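Alanine racemase 1 (Caldanaerobacter subterraneus subsp. tengcongensis MB4, PDB 4Y2W) belongs to the alanine racemase family of two-domain enzymes, pairing an eight-stranded parallel barrel with a mainly beta C-terminal domain in a two-chain assembly. Local coordinates at residues F63-T68 and I83-Y88; D101-V106 and K127-I132; A171-D176 and N208-L213; R276-A281 and M320-D325; Y287-D292 and S367-R372. The protein carries 1 engineered substitution. All blocks are in the same frame, centred on the assembly; numbering follows the deposited sequence.

Interaction 1 (F63-T68 and I83-Y88)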
# COMPACT_ATOMS: atom_id res chain seq x y z
N PHE A 63 -21.27 -11.18 1.60
CA PHE A 63 -19.92 -10.63 1.58
C PHE A 63 -19.71 -9.71 2.78
O PHE A 63 -20.61 -8.99 3.19
CB PHE A 63 -19.66 -9.85 0.29
CG PHE A 63 -19.33 -10.72 -0.88
CD1 PHE A 63 -18.20 -11.52 -0.88
CD2 PHE A 63 -20.14 -10.72 -2.01
CE1 PHE A 63 -17.89 -12.32 -1.96
CE2 PHE A 63 -19.83 -11.51 -3.11
CZ PHE A 63 -18.71 -12.32 -3.08
N GLY A 64 -18.49 -9.75 3.32
CA GLY A 64 -18.09 -8.84 4.39
C GLY A 64 -17.03 -7.88 3.89
O GLY A 64 -16.05 -8.30 3.27
N VAL A 65 -17.23 -6.59 4.16
CA VAL A 65 -16.24 -5.57 3.85
C VAL A 65 -16.10 -4.57 4.99
O VAL A 65 -16.97 -4.45 5.85
CB VAL A 65 -16.59 -4.81 2.55
CG1 VAL A 65 -16.44 -5.73 1.35
CG2 VAL A 65 -17.98 -4.20 2.62
N ALA A 66 -14.98 -3.84 4.96
CA ALA A 66 -14.62 -2.92 6.03
C ALA A 66 -15.31 -1.57 5.92
O ALA A 66 -15.75 -1.02 6.93
CB ALA A 66 -13.11 -2.73 6.05
N THR A 67 -15.40 -1.03 4.70
CA THR A 67 -15.87 0.34 4.49
C THR A 67 -17.04 0.47 3.51
O THR A 67 -17.41 -0.47 2.80
CB THR A 67 -14.73 1.24 3.98
OG1 THR A 67 -14.28 0.78 2.70
CG2 THR A 67 -13.56 1.23 4.96
N THR A 68 -17.63 1.67 3.50
CA THR A 68 -18.71 2.02 2.60
C THR A 68 -18.28 1.94 1.13
O THR A 68 -19.01 1.40 0.28
CB THR A 68 -19.20 3.46 2.87
OG1 THR A 68 -19.37 3.64 4.28
CG2 THR A 68 -20.51 3.75 2.16
N ILE A 83 -24.26 -7.53 0.90
CA ILE A 83 -22.98 -7.05 1.42
C ILE A 83 -23.18 -6.39 2.79
O ILE A 83 -24.12 -5.62 2.98
CB ILE A 83 -22.35 -6.00 0.48
CG1 ILE A 83 -22.16 -6.59 -0.92
CG2 ILE A 83 -21.03 -5.50 1.05
CD1 ILE A 83 -22.10 -5.54 -2.01
N LEU A 84 -22.27 -6.69 3.72
CA LEU A 84 -22.30 -6.11 5.06
C LEU A 84 -21.09 -5.21 5.27
O LEU A 84 -19.96 -5.62 5.02
CB LEU A 84 -22.30 -7.22 6.13
CG LEU A 84 -22.11 -6.76 7.58
CD1 LEU A 84 -23.24 -5.85 8.04
CD2 LEU A 84 -21.99 -7.96 8.51
N ILE A 85 -21.35 -4.00 5.75
CA ILE A 85 -20.30 -3.05 6.12
C ILE A 85 -20.06 -3.12 7.63
O ILE A 85 -20.92 -2.71 8.41
CB ILE A 85 -20.69 -1.61 5.72
CG1 ILE A 85 -20.91 -1.52 4.21
CG2 ILE A 85 -19.62 -0.62 6.17
CD1 ILE A 85 -21.73 -0.33 3.77
N PHE A 86 -18.90 -3.64 8.02
CA PHE A 86 -18.54 -3.74 9.44
C PHE A 86 -18.39 -2.36 10.06
O PHE A 86 -18.80 -2.13 11.20
CB PHE A 86 -17.21 -4.49 9.62
CG PHE A 86 -17.25 -5.92 9.16
CD1 PHE A 86 -18.13 -6.82 9.73
CD2 PHE A 86 -16.37 -6.37 8.18
CE1 PHE A 86 -18.16 -8.14 9.31
CE2 PHE A 86 -16.40 -7.69 7.76
CZ PHE A 86 -17.30 -8.58 8.32
N GLY A 87 -17.81 -1.43 9.30
CA GLY A 87 -17.47 -0.12 9.81
C GLY A 87 -18.64 0.84 9.88
O GLY A 87 -19.78 0.50 9.58
N TYR A 88 -18.33 2.06 10.29
CA TYR A 88 -19.29 3.14 10.42
C TYR A 88 -19.45 3.83 9.07
O TYR A 88 -18.47 4.27 8.47
CB TYR A 88 -18.77 4.15 11.45
CG TYR A 88 -19.70 5.29 11.77
CD1 TYR A 88 -20.93 5.07 12.37
CD2 TYR A 88 -19.32 6.61 11.52
CE1 TYR A 88 -21.78 6.11 12.69
CE2 TYR A 88 -20.16 7.67 11.83
CZ TYR A 88 -21.39 7.42 12.42
OH TYR A 88 -22.24 8.45 12.74
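Phe63, Gly64 and Val65 pair in parallel with Ile83, Leu84 and Ile85, and the backbone supplies the polar part of the contact. Leu84 N donates to Phe63 O at 2.9 Å. Val65 N donates to Leu84 O at 3.0 Å. Phe86 N then bonds Val65 O at 3.0 Å, almost straight at 174°. Past the strands, Gly87 N makes a weak bond to Ala66 O. This is a beta-alpha-beta unit of the TIM barrel: strand 62-65 leads through helix 68-76 to strand 83-85. The apolar contacts follow the two sides of the sheet. Val65, Ile83 and Ile85 point to the side covered by helix 68-76, which offers Ala71 and Arg75. Val65 CG2 lies 3.7 Å from Ile83 CG2, and Ile85 CD1 reaches Thr68 CA at 4.0 Å. Leu84 points to the barrel interior, where it touches Met36. The Phe86 ring lies obliquely beside the backbone of Gly64 and Val65. Its CG is anti to the carbonyl carbon (chi1 -63°), which turns the ring back along the sheet. Gly64 has no side chain here, and Phe86 CZ lies 4.0 Å from Gly64 CA. Ala66 packs on Asp317 of the second subunit.

Interaction 2 (D101-V106 and K127-I132)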
# COMPACT_ATOMS: atom_id res chain seq x y z
N ASP A 101 -28.79 -0.90 -1.42
CA ASP A 101 -29.23 -2.03 -0.61
C ASP A 101 -28.04 -2.74 0.05
O ASP A 101 -27.74 -3.90 -0.24
CB ASP A 101 -30.06 -3.00 -1.46
CG ASP A 101 -30.78 -4.04 -0.63
OD1 ASP A 101 -31.17 -3.72 0.51
OD2 ASP A 101 -30.96 -5.18 -1.13
N LEU A 102 -27.36 -2.01 0.93
CA LEU A 102 -26.20 -2.54 1.64
C LEU A 102 -26.53 -2.70 3.12
O LEU A 102 -27.11 -1.81 3.74
CB LEU A 102 -25.00 -1.61 1.46
CG LEU A 102 -24.48 -1.46 0.03
CD1 LEU A 102 -23.48 -0.32 -0.06
CD2 LEU A 102 -23.87 -2.75 -0.47
N THR A 103 -26.14 -3.84 3.68
CA THR A 103 -26.35 -4.11 5.10
C THR A 103 -25.36 -3.28 5.92
O THR A 103 -24.18 -3.21 5.59
CB THR A 103 -26.19 -5.61 5.41
OG1 THR A 103 -26.87 -6.38 4.42
CG2 THR A 103 -26.74 -5.95 6.78
N GLN A 104 -25.86 -2.66 6.99
CA GLN A 104 -25.07 -1.77 7.82
C GLN A 104 -24.97 -2.26 9.26
O GLN A 104 -25.93 -2.81 9.81
CB GLN A 104 -25.68 -0.36 7.81
CG GLN A 104 -24.92 0.69 8.61
CD GLN A 104 -23.51 0.91 8.10
OE1 GLN A 104 -23.28 1.03 6.89
NE2 GLN A 104 -22.54 0.99 9.01
N THR A 105 -23.81 -2.05 9.86
CA THR A 105 -23.59 -2.38 11.26
C THR A 105 -24.13 -1.27 12.15
O THR A 105 -23.93 -0.09 11.86
CB THR A 105 -22.09 -2.59 11.54
OG1 THR A 105 -21.63 -3.72 10.78
CG2 THR A 105 -21.84 -2.84 13.01
N VAL A 106 -24.83 -1.65 13.22
CA VAL A 106 -25.44 -0.69 14.14
C VAL A 106 -25.27 -1.13 15.59
O VAL A 106 -25.49 -2.29 15.93
CB VAL A 106 -26.95 -0.51 13.85
CG1 VAL A 106 -27.55 0.56 14.76
CG2 VAL A 106 -27.18 -0.17 12.39
N LYS A 127 -31.49 -3.05 5.67
CA LYS A 127 -31.04 -4.22 6.42
C LYS A 127 -29.93 -3.81 7.39
O LYS A 127 -29.05 -3.03 7.02
CB LYS A 127 -30.55 -5.31 5.47
CG LYS A 127 -31.67 -5.96 4.67
CD LYS A 127 -31.15 -6.95 3.63
CE LYS A 127 -30.85 -6.28 2.30
NZ LYS A 127 -30.51 -7.25 1.22
N VAL A 128 -29.97 -4.32 8.62
CA VAL A 128 -28.94 -4.02 9.61
C VAL A 128 -28.58 -5.23 10.46
O VAL A 128 -29.43 -6.08 10.74
CB VAL A 128 -29.33 -2.87 10.57
CG1 VAL A 128 -29.42 -1.55 9.83
CG2 VAL A 128 -30.64 -3.18 11.29
N HIS A 129 -27.31 -5.30 10.84
CA HIS A 129 -26.79 -6.33 11.74
C HIS A 129 -26.29 -5.64 13.01
O HIS A 129 -25.55 -4.66 12.92
CB HIS A 129 -25.64 -7.09 11.08
CG HIS A 129 -26.09 -8.10 10.07
ND1 HIS A 129 -25.32 -9.19 9.73
CD2 HIS A 129 -27.22 -8.20 9.34
CE1 HIS A 129 -25.96 -9.92 8.83
NE2 HIS A 129 -27.12 -9.34 8.57
N ILE A 130 -26.63 -6.17 14.15
CA ILE A 130 -26.25 -5.56 15.40
C ILE A 130 -24.94 -6.11 15.93
O ILE A 130 -24.77 -7.30 16.03
CB ILE A 130 -27.39 -5.70 16.42
CG1 ILE A 130 -28.66 -5.09 15.88
CG2 ILE A 130 -27.05 -5.03 17.72
CD1 ILE A 130 -28.53 -3.67 15.41
N LYS A 131 -23.99 -5.25 16.27
CA LYS A 131 -22.71 -5.72 16.77
C LYS A 131 -22.67 -5.69 18.26
O LYS A 131 -23.01 -4.72 18.88
CB LYS A 131 -21.50 -4.97 16.19
CG LYS A 131 -20.18 -5.13 16.93
CD LYS A 131 -19.20 -6.16 16.37
CE LYS A 131 -17.87 -6.18 17.12
NZ LYS A 131 -16.59 -5.88 16.40
N ILE A 132 -22.20 -6.79 18.82
CA ILE A 132 -22.07 -6.92 20.24
C ILE A 132 -20.62 -7.06 20.65
O ILE A 132 -19.88 -7.83 20.09
CB ILE A 132 -22.87 -8.14 20.73
CG1 ILE A 132 -24.26 -8.12 20.14
CG2 ILE A 132 -22.97 -8.14 22.24
CD1 ILE A 132 -25.11 -6.97 20.64
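Lys127 and Asp101 form a salt bridge at the N-terminal end of this strand pair, with Lys127 NZ 3.2 Å from Asp101 OD2. The ammonium comes from above the carboxylate plane, 38° out of it. The lysine points toward the other segment and bends at chi3 (-89°), which carries NZ to the acid. Next come the backbone bonds of parallel strands 103-106 and 126-131. Gln104 N donates to Lys127 O, and Val106 N to His129 O. Between them, His129 N donates to Gln104 O at 3.0 Å. A weaker bond from Lys131 N to Val106 O continues the ladder. With helix 109-121 between them, the strands form a beta-alpha-beta unit of the barrel. On the helix side, Val106 CG2 meets Val128 CG1 at 3.7 Å, and Ile130 CD1 lies 3.9 Å from Val106 CB. On the other side, Thr103 CG2 sits 3.4 Å from His129 CD2, oblique to the ring. Polar groups there have other partners: Thr103 OG1 has Tyr62, Thr105 OG1 has Tyr166 and His129 NE2 has Glu163. Apart from Gln104, the helix side is aliphatic; on the barrel side the hydroxyls of Thr103 and Thr105 and the His129 ring are hydrogen-bonded although buried.

Interaction 3 (A171-D176 and N208-L213). With PO4 (phosphate ion), chain C.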
# COMPACT_ATOMS: atom_id res chain seq x y z
N ALA A 171 -9.39 -13.58 21.10
CA ALA A 171 -8.20 -14.43 21.14
C ALA A 171 -8.46 -15.84 20.60
O ALA A 171 -8.00 -16.83 21.18
CB ALA A 171 -7.65 -14.49 22.56
N ALA A 172 -9.18 -15.93 19.48
CA ALA A 172 -9.40 -17.21 18.81
C ALA A 172 -8.14 -17.65 18.04
O ALA A 172 -7.82 -18.84 18.00
CB ALA A 172 -10.59 -17.12 17.87
N SER A 173 -7.44 -16.69 17.44
CA SER A 173 -6.16 -16.94 16.77
C SER A 173 -5.07 -17.35 17.77
O SER A 173 -4.16 -18.11 17.42
CB SER A 173 -5.70 -15.70 16.00
OG SER A 173 -6.64 -15.36 14.99
N GLU A 174 -5.16 -16.83 18.99
CA GLU A 174 -4.24 -17.19 20.07
C GLU A 174 -4.69 -18.46 20.81
O GLU A 174 -3.95 -19.00 21.64
CB GLU A 174 -4.08 -16.03 21.06
CG GLU A 174 -3.24 -14.87 20.55
CD GLU A 174 -3.97 -13.93 19.59
OE1 GLU A 174 -5.17 -14.14 19.31
OE2 GLU A 174 -3.32 -12.97 19.11
N ASP A 175 -5.91 -18.91 20.52
CA ASP A 175 -6.46 -20.15 21.05
C ASP A 175 -6.61 -20.13 22.58
O ASP A 175 -6.23 -21.08 23.26
CB ASP A 175 -5.64 -21.36 20.58
CG ASP A 175 -6.42 -22.66 20.65
OD1 ASP A 175 -7.64 -22.65 20.40
OD2 ASP A 175 -5.80 -23.71 20.94
N ASP A 176 -7.15 -19.03 23.09
CA ASP A 176 -7.59 -18.95 24.48
C ASP A 176 -9.03 -19.46 24.49
O ASP A 176 -9.98 -18.70 24.29
CB ASP A 176 -7.51 -17.51 24.99
CG ASP A 176 -7.86 -17.39 26.47
OD1 ASP A 176 -8.37 -18.36 27.07
OD2 ASP A 176 -7.62 -16.30 27.03
N ASN A 208 -14.80 -16.14 13.19
CA ASN A 208 -13.84 -15.89 12.11
C ASN A 208 -13.04 -17.18 11.86
O ASN A 208 -13.31 -18.20 12.50
CB ASN A 208 -12.92 -14.71 12.46
CG ASN A 208 -12.14 -14.92 13.75
OD1 ASN A 208 -12.46 -15.79 14.56
ND2 ASN A 208 -11.10 -14.11 13.95
N ALA A 209 -12.08 -17.15 10.94
CA ALA A 209 -11.33 -18.36 10.54
C ALA A 209 -10.80 -19.21 11.71
O ALA A 209 -10.87 -20.44 11.67
CB ALA A 209 -10.19 -17.99 9.61
N ALA A 210 -10.29 -18.56 12.75
CA ALA A 210 -9.71 -19.26 13.89
C ALA A 210 -10.74 -20.11 14.63
O ALA A 210 -10.47 -21.26 14.98
CB ALA A 210 -9.06 -18.27 14.84
N ALA A 211 -11.91 -19.54 14.86
CA ALA A 211 -13.00 -20.24 15.54
C ALA A 211 -13.72 -21.23 14.63
O ALA A 211 -14.29 -22.21 15.10
CB ALA A 211 -13.99 -19.23 16.11
N ILE A 212 -13.69 -20.98 13.32
CA ILE A 212 -14.30 -21.89 12.36
C ILE A 212 -13.58 -23.24 12.36
O ILE A 212 -14.21 -24.29 12.24
CB ILE A 212 -14.29 -21.30 10.93
CG1 ILE A 212 -15.25 -20.11 10.85
CG2 ILE A 212 -14.68 -22.34 9.89
CD1 ILE A 212 -14.92 -19.12 9.76
N LEU A 213 -12.25 -23.21 12.50
CA LEU A 213 -11.45 -24.43 12.53
C LEU A 213 -11.60 -25.17 13.86
O LEU A 213 -11.84 -26.38 13.89
CB LEU A 213 -9.98 -24.10 12.28
CG LEU A 213 -9.64 -23.52 10.90
CD1 LEU A 213 -8.24 -22.92 10.90
CD2 LEU A 213 -9.78 -24.56 9.80
P PO4 C . -10.39 -13.58 9.41
O1 PO4 C . -10.33 -14.98 8.86
O2 PO4 C . -9.94 -13.55 10.85
O3 PO4 C . -11.81 -13.06 9.32
O4 PO4 C . -9.47 -12.69 8.60
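Ala172 and Ala210 meet methyl to methyl, their CB atoms 3.6 Å apart. The contact lies in the TIM barrel domain, where the loop after strand 160-166 rests on the short helix 209-214 that follows strand 203-208. No hydrogen bond crosses between the two segments. Residues 172-174 have helical backbone angles, and Asp176 N bonds Ala171 O at 3.0 Å, which folds the loop into a compact turn. The CB of Ala210 packs under this turn, 3.4 Å from Ala172 C. Ser173 adds its hydroxyl at one side: OG lies anti to the carbonyl carbon (chi1 -61°), 3.8 Å from Ala210 CB. The more telling conformation is that of Asn208, at the N-cap of helix 209-214. Its CG sits between the backbone N and the carbonyl carbon (chi1 58°). With chi2 at -16°, OD1 is turned to the loop, 4.0 Å from Ala172 CB, and ND2 to a phosphate ion that probably came from the crystallisation liquor. The helix start would be expected to favour an anion there. Ala171 and Glu174 of the loop pack on Gly269 of the second subunit. The phosphate is held loosely by these residues: Asn208 ND2 reaches its O2 at 3.4 Å and Ala209 N its O1 at 3.5 Å, both weak bonds.

Interaction 4 (R276-A281 and M320-D325)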
# COMPACT_ATOMS: atom_id res chain seq x y z
N ARG A 276 33.33 -12.29 -3.19
CA ARG A 276 33.75 -13.16 -4.28
C ARG A 276 33.31 -12.59 -5.63
O ARG A 276 32.55 -11.62 -5.68
CB ARG A 276 33.14 -14.55 -4.10
CG ARG A 276 31.62 -14.53 -3.91
CD ARG A 276 30.98 -15.88 -4.18
NE ARG A 276 29.52 -15.81 -4.04
CZ ARG A 276 28.68 -16.80 -4.31
NH1 ARG A 276 27.37 -16.61 -4.14
NH2 ARG A 276 29.12 -17.98 -4.74
N LYS A 277 33.79 -13.19 -6.71
CA LYS A 277 33.24 -12.92 -8.04
C LYS A 277 31.76 -13.29 -8.02
O LYS A 277 31.40 -14.38 -7.59
CB LYS A 277 33.96 -13.72 -9.12
CG LYS A 277 34.70 -12.88 -10.15
CD LYS A 277 34.65 -13.50 -11.53
CE LYS A 277 35.01 -12.49 -12.61
NZ LYS A 277 34.01 -11.39 -12.74
N SER A 278 30.91 -12.38 -8.50
CA SER A 278 29.47 -12.55 -8.38
C SER A 278 28.73 -12.08 -9.62
O SER A 278 29.22 -11.23 -10.37
CB SER A 278 28.95 -11.78 -7.17
OG SER A 278 29.67 -12.12 -5.99
N VAL A 279 27.55 -12.66 -9.82
CA VAL A 279 26.58 -12.18 -10.80
C VAL A 279 25.41 -11.55 -10.04
O VAL A 279 24.69 -12.24 -9.31
CB VAL A 279 26.05 -13.31 -11.70
CG1 VAL A 279 25.08 -12.77 -12.74
CG2 VAL A 279 27.20 -14.04 -12.37
N ILE A 280 25.23 -10.24 -10.19
CA ILE A 280 24.16 -9.51 -9.52
C ILE A 280 23.04 -9.20 -10.50
O ILE A 280 23.27 -8.65 -11.58
CB ILE A 280 24.68 -8.17 -8.95
CG1 ILE A 280 25.90 -8.41 -8.05
CG2 ILE A 280 23.57 -7.45 -8.18
CD1 ILE A 280 25.68 -9.44 -6.96
N ALA A 281 21.82 -9.56 -10.12
CA ALA A 281 20.65 -9.18 -10.90
C ALA A 281 19.91 -8.05 -10.20
O ALA A 281 19.89 -7.98 -8.97
CB ALA A 281 19.74 -10.38 -11.12
N MET A 320 18.47 -5.54 -5.49
CA MET A 320 19.46 -6.43 -6.07
C MET A 320 19.45 -7.80 -5.39
O MET A 320 19.19 -7.91 -4.19
CB MET A 320 20.85 -5.82 -5.96
CG MET A 320 21.12 -4.74 -6.99
SD MET A 320 20.10 -3.27 -6.78
CE MET A 320 20.80 -2.58 -5.29
N ILE A 321 19.76 -8.83 -6.17
CA ILE A 321 19.85 -10.20 -5.67
C ILE A 321 21.12 -10.87 -6.19
O ILE A 321 21.54 -10.61 -7.31
CB ILE A 321 18.61 -11.04 -6.05
CG1 ILE A 321 18.22 -10.82 -7.52
CG2 ILE A 321 17.44 -10.71 -5.15
CD1 ILE A 321 17.28 -11.86 -8.08
N ASP A 322 21.71 -11.73 -5.37
CA ASP A 322 22.90 -12.48 -5.75
C ASP A 322 22.47 -13.75 -6.47
O ASP A 322 21.89 -14.65 -5.87
CB ASP A 322 23.75 -12.84 -4.52
CG ASP A 322 25.11 -13.41 -4.89
OD1 ASP A 322 25.24 -13.97 -6.00
OD2 ASP A 322 26.05 -13.29 -4.08
N VAL A 323 22.77 -13.82 -7.77
CA VAL A 323 22.37 -14.97 -8.59
C VAL A 323 23.58 -15.79 -9.04
O VAL A 323 23.51 -16.52 -10.04
CB VAL A 323 21.52 -14.52 -9.80
CG1 VAL A 323 20.26 -13.82 -9.32
CG2 VAL A 323 22.31 -13.61 -10.73
N THR A 324 24.68 -15.68 -8.30
CA THR A 324 25.93 -16.34 -8.66
C THR A 324 25.83 -17.87 -8.71
O THR A 324 26.48 -18.51 -9.53
CB THR A 324 27.04 -15.96 -7.67
OG1 THR A 324 27.09 -14.53 -7.54
CG2 THR A 324 28.40 -16.48 -8.14
N ASP A 325 25.01 -18.44 -7.83
CA ASP A 325 24.89 -19.89 -7.72
C ASP A 325 23.88 -20.49 -8.70
O ASP A 325 23.79 -21.71 -8.82
CB ASP A 325 24.49 -20.28 -6.30
CG ASP A 325 25.42 -19.71 -5.25
OD1 ASP A 325 26.63 -19.56 -5.54
OD2 ASP A 325 24.94 -19.41 -4.14
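Asp325 OD1 takes two donors from Arg276: NH2 at 3.1 Å and, more weakly, NH1 at 3.3 Å. The NH2 bond uses the syn lone pair of OD1 and lies 8° from the guanidinium plane. The carboxylate itself is turned 52° to that plane, so this is not a flat two-oxygen pairing. NH1 also forms a longer salt bridge to Asp322 OD2 at 3.6 Å, which makes a network of one arginine and two acids. The arginine chain is extended from CG to NE and reaches across to the other segment. Thr324 CB lies over one face of its guanidinium, near the rim. Next to this exposed end, Thr324 OG1 accepts from Val279 N at 3.0 Å. Asp322 OD1 holds Thr324 N at 2.9 Å within its own segment, an Asx turn that helps to place the threonine. The backbone takes over from there. Val323 N donates to Val279 O at 2.9 Å, and Ala281 and Ile321 form a hydrogen-bonded pair with both N-H groups engaged. Val279 CG1 meets Val323 CG2 at 3.5 Å, the two side chains roughly at right angles. Ala281 CB packs on Ile321 and Val323, and Ile280 CG2 on Met320. Strand 248-260 flanks one side and strand 306-311 the other. The arrangement is an antiparallel ladder of the C-terminal beta domain, closed at one end by an Asx turn and a salt-bridge network.

Interaction 5 (Y287-D292 and S367-R372). With ALA (alanine), chain D.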
# COMPACT_ATOMS: atom_id res chain seq x y z
N TYR A 287 10.07 -1.09 -2.15
CA TYR A 287 9.17 -0.96 -1.00
C TYR A 287 7.87 -0.23 -1.29
O TYR A 287 6.88 -0.41 -0.58
CB TYR A 287 9.88 -0.36 0.23
CG TYR A 287 10.59 0.96 0.03
CD1 TYR A 287 9.88 2.15 -0.07
CD2 TYR A 287 11.98 1.03 0.00
CE1 TYR A 287 10.53 3.37 -0.23
CE2 TYR A 287 12.64 2.24 -0.15
CZ TYR A 287 11.91 3.40 -0.27
OH TYR A 287 12.57 4.60 -0.43
N ALA A 288 7.85 0.59 -2.34
CA ALA A 288 6.62 1.25 -2.76
C ALA A 288 5.64 0.26 -3.37
O ALA A 288 4.45 0.57 -3.51
CB ALA A 288 6.93 2.36 -3.74
N ASP A 289 6.13 -0.92 -3.74
CA ASP A 289 5.30 -1.99 -4.29
C ASP A 289 4.77 -2.94 -3.22
O ASP A 289 3.90 -3.77 -3.51
CB ASP A 289 6.08 -2.78 -5.34
CG ASP A 289 6.46 -1.93 -6.53
OD1 ASP A 289 5.61 -1.17 -7.02
OD2 ASP A 289 7.62 -2.03 -7.00
N GLY A 290 5.30 -2.83 -2.00
CA GLY A 290 4.93 -3.72 -0.90
C GLY A 290 6.02 -4.68 -0.44
O GLY A 290 5.74 -5.60 0.32
N LEU A 291 7.25 -4.47 -0.90
CA LEU A 291 8.37 -5.28 -0.45
C LEU A 291 9.07 -4.56 0.70
O LEU A 291 9.79 -3.60 0.48
CB LEU A 291 9.36 -5.54 -1.59
CG LEU A 291 10.46 -6.55 -1.27
CD1 LEU A 291 9.85 -7.90 -0.93
CD2 LEU A 291 11.45 -6.68 -2.42
N ASP A 292 8.85 -5.03 1.92
CA ASP A 292 9.30 -4.31 3.11
C ASP A 292 10.81 -4.10 3.11
O ASP A 292 11.58 -5.02 2.89
CB ASP A 292 8.88 -5.04 4.39
CG ASP A 292 9.02 -4.18 5.62
OD1 ASP A 292 10.09 -3.58 5.83
OD2 ASP A 292 8.05 -4.08 6.39
N SER A 367 1.01 -2.85 -3.15
CA SER A 367 0.49 -1.51 -3.42
C SER A 367 -0.28 -1.40 -4.73
O SER A 367 -0.33 -2.33 -5.54
CB SER A 367 1.62 -0.48 -3.43
OG SER A 367 2.25 -0.41 -4.69
N ARG A 368 -0.86 -0.22 -4.90
CA ARG A 368 -1.60 0.17 -6.10
C ARG A 368 -0.79 -0.04 -7.39
O ARG A 368 -1.35 -0.38 -8.43
CB ARG A 368 -2.01 1.65 -5.97
CG ARG A 368 -2.72 2.25 -7.17
CD ARG A 368 -3.35 3.59 -6.82
NE ARG A 368 -3.67 4.37 -8.02
CZ ARG A 368 -2.80 5.11 -8.71
NH1 ARG A 368 -1.52 5.18 -8.35
NH2 ARG A 368 -3.21 5.77 -9.78
N ARG A 369 0.53 0.14 -7.30
CA ARG A 369 1.40 0.04 -8.48
C ARG A 369 1.52 -1.39 -9.03
O ARG A 369 1.91 -1.57 -10.18
CB ARG A 369 2.79 0.59 -8.16
CG ARG A 369 3.54 1.10 -9.37
CD ARG A 369 4.70 2.01 -8.99
NE ARG A 369 5.72 1.32 -8.20
CZ ARG A 369 6.83 1.89 -7.75
NH1 ARG A 369 7.10 3.16 -8.02
NH2 ARG A 369 7.70 1.18 -7.04
N VAL A 370 1.20 -2.39 -8.21
CA VAL A 370 1.28 -3.79 -8.62
C VAL A 370 -0.01 -4.21 -9.32
O VAL A 370 -1.06 -4.33 -8.69
CB VAL A 370 1.50 -4.70 -7.40
CG1 VAL A 370 1.60 -6.16 -7.82
CG2 VAL A 370 2.75 -4.28 -6.63
N PRO A 371 0.05 -4.46 -10.65
CA PRO A 371 -1.16 -4.93 -11.31
C PRO A 371 -1.53 -6.34 -10.88
O PRO A 371 -0.65 -7.12 -10.51
CB PRO A 371 -0.78 -4.91 -12.79
CG PRO A 371 0.68 -5.11 -12.79
CD PRO A 371 1.18 -4.36 -11.59
N ARG A 372 -2.82 -6.66 -10.91
CA ARG A 372 -3.32 -7.99 -10.60
C ARG A 372 -3.71 -8.70 -11.88
O ARG A 372 -4.53 -8.20 -12.65
CB ARG A 372 -4.52 -7.92 -9.66
CG ARG A 372 -4.18 -7.85 -8.19
CD ARG A 372 -3.51 -6.54 -7.81
NE ARG A 372 -3.48 -6.37 -6.36
CZ ARG A 372 -2.93 -5.33 -5.72
NH1 ARG A 372 -2.36 -4.35 -6.40
NH2 ARG A 372 -2.97 -5.28 -4.40
N ALA D . 15.84 6.03 -4.79
CA ALA D . 15.47 6.26 -3.37
C ALA D . 15.09 4.94 -2.70
O ALA D . 14.71 3.99 -3.39
CB ALA D . 14.32 7.26 -3.27
OXT ALA D . 15.16 4.77 -1.48
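A buried salt bridge between Asp289 and Arg369, backed by two serine bonds, joins two loops of the C-terminal domain: one after strand 278-283, the other after helix 359-365. Arg369 NE donates to Asp289 OD1 at 2.8 Å, in the guanidinium plane, on the syn side of OD1 but tilted from the carboxylate plane. NH2 adds weak bonds to both oxygens. The two flat groups are inclined by 55°. Ala288 CB lies over one guanidinium face, 3.6 Å from NH2. The arginine chain bends at chi3 (63°), which swings the group back onto the acid. The second loop is a type I beta turn from Ser367 to Val370, with an ST turn in which Ser367 OG accepts from Arg369 N. The same hydroxyl donates to Ala288 O at 2.7 Å, on a lone pair in the carbonyl plane. Ser367 N bonds Asp289 O at 3.1 Å from above that carbonyl's plane. Val370 CG2 packs 3.9 Å from Asp289 CB. Arg7 meets Asp289 OD2, while Arg369 NH1 meets Asp317 and also Glu70 of the second subunit. At the start of segment 287-292, Tyr287 OH donates to OXT of the bound alanine at 2.8 Å, in a pocket with Tyr268, Cys315 and Met316.

In the fold
Interactions 1 and 2 are strand pairs of one barrel, joined through neighbouring strands 83-85 and 103-106. Their centres are 9 Å apart, and Thr105 OG1 probably bonds Ile85 O at 2.7 Å. Interaction 3, in the same domain, is centred about 21 Å from the centre of interaction 1. The side chain of Asn208 is about 5 Å from a bound alanine, probably that of the Lys40, Tyr44, Arg138, His168 and Gln360 pocket. The side chains of Phe86, Lys131 and Met320 are about 8, 9 and 9 Å from a bound alanine. Interactions 4 and 5, in the C-terminal domain, have centres 24 Å apart. Interaction 5 holds Tyr287 of the other pocket. All but interaction 2 touch the second subunit.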